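Local coordinates for YfkN protein (Bacillus subtilis subsp. subtilis, PDB 3GVE), which belongs to the calcineurin-like metallophosphoesterases and carries a manganese ion and a magnesium ion side by side in its metal centre, at residues 216-224 with 254-265. Sequence-based numbering, arbitrary orientation.
Sequences HTGIEKQAQ and FPSAEYAGVAQF. With MG (magnesium ion), chain D.
Tyr259 OH lies 2.5 Å from a water that also donates to Ile219 O, at 2.7 Å from that oxygen. A second water, at the other end of the contact, donates to both Lys221 O and Ala263 O. Water thus bridges 216-224 and 254-265 at two points, with no direct hydrogen bond between them. In the calcineurin-like fold of this protein, 216-224 is the loop leaving strand 210-215; its first residue, His216, binds the magnesium ion through NE2 at 2.3 Å, alongside Asp64, Asn108 and His249. Farther along, the loop packs against the turns that link strands 253-254 and 265-266.

Ile219 makes apolar contacts with both its branches. CD1 meets Phe254 where CB joins the ring, 3.7 Å from Phe254 CG, the two side chains crossing at about a right angle. CG2 reaches both Tyr259 and Phe265: it lies at the edge of the Phe265 ring, near its plane, and 3.8 Å from Tyr259 CE1. Met279 and Val232 also touch Ile219, tying this patch to strand 275-280 and helix 232-238. Phe265 turns the same edge to Glu220 O, which lies 3.8 Å from Phe265 CZ.

Two consecutive type II turns, Tyr259 to Val262 and Val262 to Phe265, bring Val262 against Lys221. Val262 CG1, anti to the backbone N (chi1 -178°), approaches Lys221 O and CB, while CG2 touches CD and CE of the lysine. The extended lysine chain passes Tyr259 with its CG and continues toward Glu258, but Lys221 NZ stays 4.3 Å from Glu258 OE2, beyond a salt bridge. That ammonium instead hydrogen-bonds to the backbone oxygen of Arg340 of the second subunit.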
loop_
_atom_site.group_PDB
_atom_site.type_symbol
_atom_site.label_atom_id
_atom_site.label_comp_id
_atom_site.label_asym_id
_atom_site.label_seq_id
_atom_site.Cartn_x
_atom_site.Cartn_y
_atom_site.Cartn_z
ATOM N N HIS A 216 14.663 -7.392 -10.414
ATOM C CA HIS A 216 13.685 -6.580 -9.682
ATOM C C HIS A 216 13.201 -5.478 -10.605
ATOM O O HIS A 216 13.637 -4.343 -10.550
ATOM C CB HIS A 216 14.169 -5.992 -8.345
ATOM C CG HIS A 216 13.036 -5.408 -7.553
ATOM N ND1 HIS A 216 12.274 -6.171 -6.699
ATOM C CD2 HIS A 216 12.440 -4.193 -7.596
ATOM C CE1 HIS A 216 11.287 -5.440 -6.215
ATOM N NE2 HIS A 216 11.370 -4.232 -6.736
ATOM N N THR A 217 12.277 -5.880 -11.462
ATOM C CA THR A 217 11.804 -5.059 -12.566
ATOM C C THR A 217 10.664 -5.837 -13.208
ATOM O O THR A 217 10.660 -7.042 -13.191
ATOM C CB THR A 217 12.961 -4.756 -13.559
ATOM O OG1 THR A 217 12.526 -3.843 -14.568
ATOM C CG2 THR A 217 13.515 -6.028 -14.212
ATOM N N GLY A 218 9.693 -5.120 -13.750
ATOM C CA GLY A 218 8.496 -5.724 -14.290
ATOM C C GLY A 218 8.536 -5.909 -15.788
ATOM O O GLY A 218 9.572 -5.836 -16.423
ATOM N N ILE A 219 7.348 -6.127 -16.333
ATOM C CA ILE A 219 7.132 -6.597 -17.692
ATOM C C ILE A 219 6.297 -5.588 -18.453
ATOM O O ILE A 219 5.286 -5.135 -17.954
ATOM C CB ILE A 219 6.364 -7.962 -17.684
ATOM C CG1 ILE A 219 7.187 -9.054 -16.990
ATOM C CG2 ILE A 219 5.946 -8.359 -19.097
ATOM C CD1 ILE A 219 6.374 -10.265 -16.522
ATOM N N GLU A 220 6.748 -5.255 -19.657
ATOM C CA GLU A 220 5.922 -4.573 -20.643
ATOM C C GLU A 220 5.832 -5.494 -21.854
ATOM O O GLU A 220 6.597 -6.413 -22.009
ATOM C CB GLU A 220 6.508 -3.209 -21.024
ATOM C CG GLU A 220 6.613 -2.206 -19.849
ATOM C CD GLU A 220 5.261 -1.800 -19.264
ATOM O OE1 GLU A 220 4.218 -2.048 -19.869
ATOM O OE2 GLU A 220 5.245 -1.211 -18.176
ATOM N N LYS A 221 4.835 -5.244 -22.686
ATOM C CA LYS A 221 4.517 -6.141 -23.797
ATOM C C LYS A 221 5.376 -5.969 -25.045
ATOM O O LYS A 221 5.371 -6.831 -25.901
ATOM C CB LYS A 221 3.050 -5.988 -24.197
ATOM C CG LYS A 221 2.065 -6.525 -23.150
ATOM C CD LYS A 221 0.667 -6.137 -23.581
ATOM C CE LYS A 221 -0.434 -6.744 -22.774
ATOM N NZ LYS A 221 -1.737 -6.369 -23.424
ATOM N N GLN A 222 6.090 -4.850 -25.138
ATOM C CA GLN A 222 6.919 -4.553 -26.302
ATOM C C GLN A 222 8.271 -3.963 -25.893
ATOM O O GLN A 222 8.459 -3.565 -24.739
ATOM C CB GLN A 222 6.176 -3.576 -27.229
ATOM C CG GLN A 222 4.945 -4.195 -27.914
ATOM C CD GLN A 222 3.661 -3.925 -27.155
ATOM O OE1 GLN A 222 3.624 -3.094 -26.275
ATOM N NE2 GLN A 222 2.603 -4.664 -27.495
ATOM N N ALA A 223 9.202 -3.906 -26.852
ATOM C CA ALA A 223 10.549 -3.432 -26.563
ATOM C C ALA A 223 10.576 -2.010 -26.047
ATOM O O ALA A 223 9.750 -1.170 -26.383
ATOM C CB ALA A 223 11.441 -3.550 -27.809
ATOM N N GLN A 224 11.548 -1.776 -25.193
ATOM C CA GLN A 224 11.863 -0.453 -24.711
ATOM C C GLN A 224 13.369 -0.238 -24.904
ATOM O O GLN A 224 14.083 -1.129 -25.292
ATOM C CB GLN A 224 11.485 -0.317 -23.234
ATOM C CG GLN A 224 9.997 -0.278 -22.950
ATOM C CD GLN A 224 9.729 -0.312 -21.460
ATOM O OE1 GLN A 224 9.719 -1.367 -20.857
ATOM N NE2 GLN A 224 9.560 0.831 -20.866
ATOM N N PHE A 254 2.471 -12.964 -13.276
ATOM C CA PHE A 254 2.916 -13.559 -14.527
ATOM C C PHE A 254 3.329 -14.988 -14.234
ATOM O O PHE A 254 4.055 -15.215 -13.283
ATOM C CB PHE A 254 4.061 -12.787 -15.199
ATOM C CG PHE A 254 4.360 -13.328 -16.580
ATOM C CD1 PHE A 254 3.683 -12.858 -17.687
ATOM C CD2 PHE A 254 5.206 -14.406 -16.728
ATOM C CE1 PHE A 254 3.889 -13.400 -18.938
ATOM C CE2 PHE A 254 5.428 -14.968 -17.985
ATOM C CZ PHE A 254 4.759 -14.467 -19.099
ATOM N N PRO A 255 2.889 -15.953 -15.037
ATOM C CA PRO A 255 2.037 -15.770 -16.216
ATOM C C PRO A 255 0.631 -15.334 -15.887
ATOM O O PRO A 255 0.178 -15.515 -14.798
ATOM C CB PRO A 255 2.021 -17.166 -16.857
ATOM C CG PRO A 255 2.381 -18.094 -15.799
ATOM C CD PRO A 255 3.316 -17.348 -14.873
ATOM N N SER A 256 -0.017 -14.733 -16.863
ATOM C CA SER A 256 -1.440 -14.440 -16.816
ATOM C C SER A 256 -1.962 -14.251 -18.235
ATOM O O SER A 256 -1.222 -13.947 -19.162
ATOM C CB SER A 256 -1.746 -13.221 -15.963
ATOM O OG SER A 256 -1.315 -12.069 -16.598
ATOM N N ALA A 257 -3.266 -14.443 -18.356
ATOM C CA ALA A 257 -3.983 -14.442 -19.616
ATOM C C ALA A 257 -3.892 -13.154 -20.465
ATOM O O ALA A 257 -4.028 -13.220 -21.661
ATOM C CB ALA A 257 -5.427 -14.796 -19.352
ATOM N N GLU A 258 -3.676 -12.041 -19.833
ATOM C CA GLU A 258 -3.533 -10.801 -20.538
ATOM C C GLU A 258 -2.417 -10.862 -21.615
ATOM O O GLU A 258 -2.464 -10.178 -22.626
ATOM C CB GLU A 258 -3.251 -9.744 -19.493
ATOM C CG GLU A 258 -2.783 -8.466 -19.995
ATOM C CD GLU A 258 -2.372 -7.595 -18.868
ATOM O OE1 GLU A 258 -2.422 -8.031 -17.687
ATOM O OE2 GLU A 258 -2.034 -6.464 -19.163
ATOM N N TYR A 259 -1.419 -11.712 -21.403
ATOM C CA TYR A 259 -0.267 -11.767 -22.313
ATOM C C TYR A 259 -0.431 -12.725 -23.491
ATOM O O TYR A 259 0.403 -12.803 -24.367
ATOM C CB TYR A 259 1.009 -12.095 -21.530
ATOM C CG TYR A 259 1.331 -11.026 -20.530
ATOM C CD1 TYR A 259 2.011 -9.883 -20.899
ATOM C CD2 TYR A 259 0.947 -11.161 -19.215
ATOM C CE1 TYR A 259 2.305 -8.913 -19.965
ATOM C CE2 TYR A 259 1.215 -10.185 -18.296
ATOM C CZ TYR A 259 1.894 -9.078 -18.665
ATOM O OH TYR A 259 2.173 -8.119 -17.735
ATOM N N ALA A 260 -1.538 -13.437 -23.506
ATOM C CA ALA A 260 -1.808 -14.385 -24.607
ATOM C C ALA A 260 -1.954 -13.602 -25.919
ATOM O O ALA A 260 -2.745 -12.698 -25.966
ATOM C CB ALA A 260 -3.084 -15.151 -24.305
ATOM N N GLY A 261 -1.227 -14.002 -26.948
ATOM C CA GLY A 261 -1.314 -13.319 -28.220
ATOM C C GLY A 261 -0.303 -12.199 -28.421
ATOM O O GLY A 261 -0.165 -11.646 -29.507
ATOM N N VAL A 262 0.410 -11.864 -27.350
ATOM C CA VAL A 262 1.514 -10.899 -27.431
ATOM C C VAL A 262 2.755 -11.613 -27.958
ATOM O O VAL A 262 3.154 -12.645 -27.445
ATOM C CB VAL A 262 1.819 -10.241 -26.055
ATOM C CG1 VAL A 262 2.950 -9.188 -26.190
ATOM C CG2 VAL A 262 0.542 -9.602 -25.462
ATOM N N ALA A 263 3.356 -11.062 -29.004
ATOM C CA ALA A 263 4.535 -11.677 -29.596
ATOM C C ALA A 263 5.610 -11.941 -28.537
ATOM O O ALA A 263 5.881 -11.100 -27.711
ATOM C CB ALA A 263 5.099 -10.804 -30.716
ATOM N N GLN A 264 6.181 -13.135 -28.595
ATOM C CA GLN A 264 7.264 -13.573 -27.713
ATOM C C GLN A 264 6.770 -14.245 -26.437
ATOM O O GLN A 264 7.525 -14.909 -25.770
ATOM C CB GLN A 264 8.206 -12.413 -27.354
ATOM C CG GLN A 264 8.999 -11.902 -28.519
ATOM C CD GLN A 264 9.681 -13.053 -29.182
ATOM O OE1 GLN A 264 10.478 -13.734 -28.571
ATOM N NE2 GLN A 264 9.293 -13.339 -30.393
ATOM N N PHE A 265 5.499 -14.056 -26.108
ATOM C CA PHE A 265 4.923 -14.613 -24.890
ATOM C C PHE A 265 4.275 -15.981 -25.142
ATOM O O PHE A 265 3.625 -16.189 -26.135
ATOM C CB PHE A 265 3.880 -13.646 -24.306
ATOM C CG PHE A 265 4.477 -12.392 -23.685
ATOM C CD1 PHE A 265 4.639 -12.281 -22.308
ATOM C CD2 PHE A 265 4.869 -11.332 -24.479
ATOM C CE1 PHE A 265 5.169 -11.138 -21.739
ATOM C CE2 PHE A 265 5.424 -10.178 -23.911
ATOM C CZ PHE A 265 5.564 -10.082 -22.529
HETATM MG MG MG D . 10.114 -2.310 -6.377
HETATM O O HOH W 1 2.736 -5.804 -18.535
HETATM O O HOH W 2 5.587 -8.351 -28.116
HETATM O O HOH W 3 7.681 -2.402 -6.210
#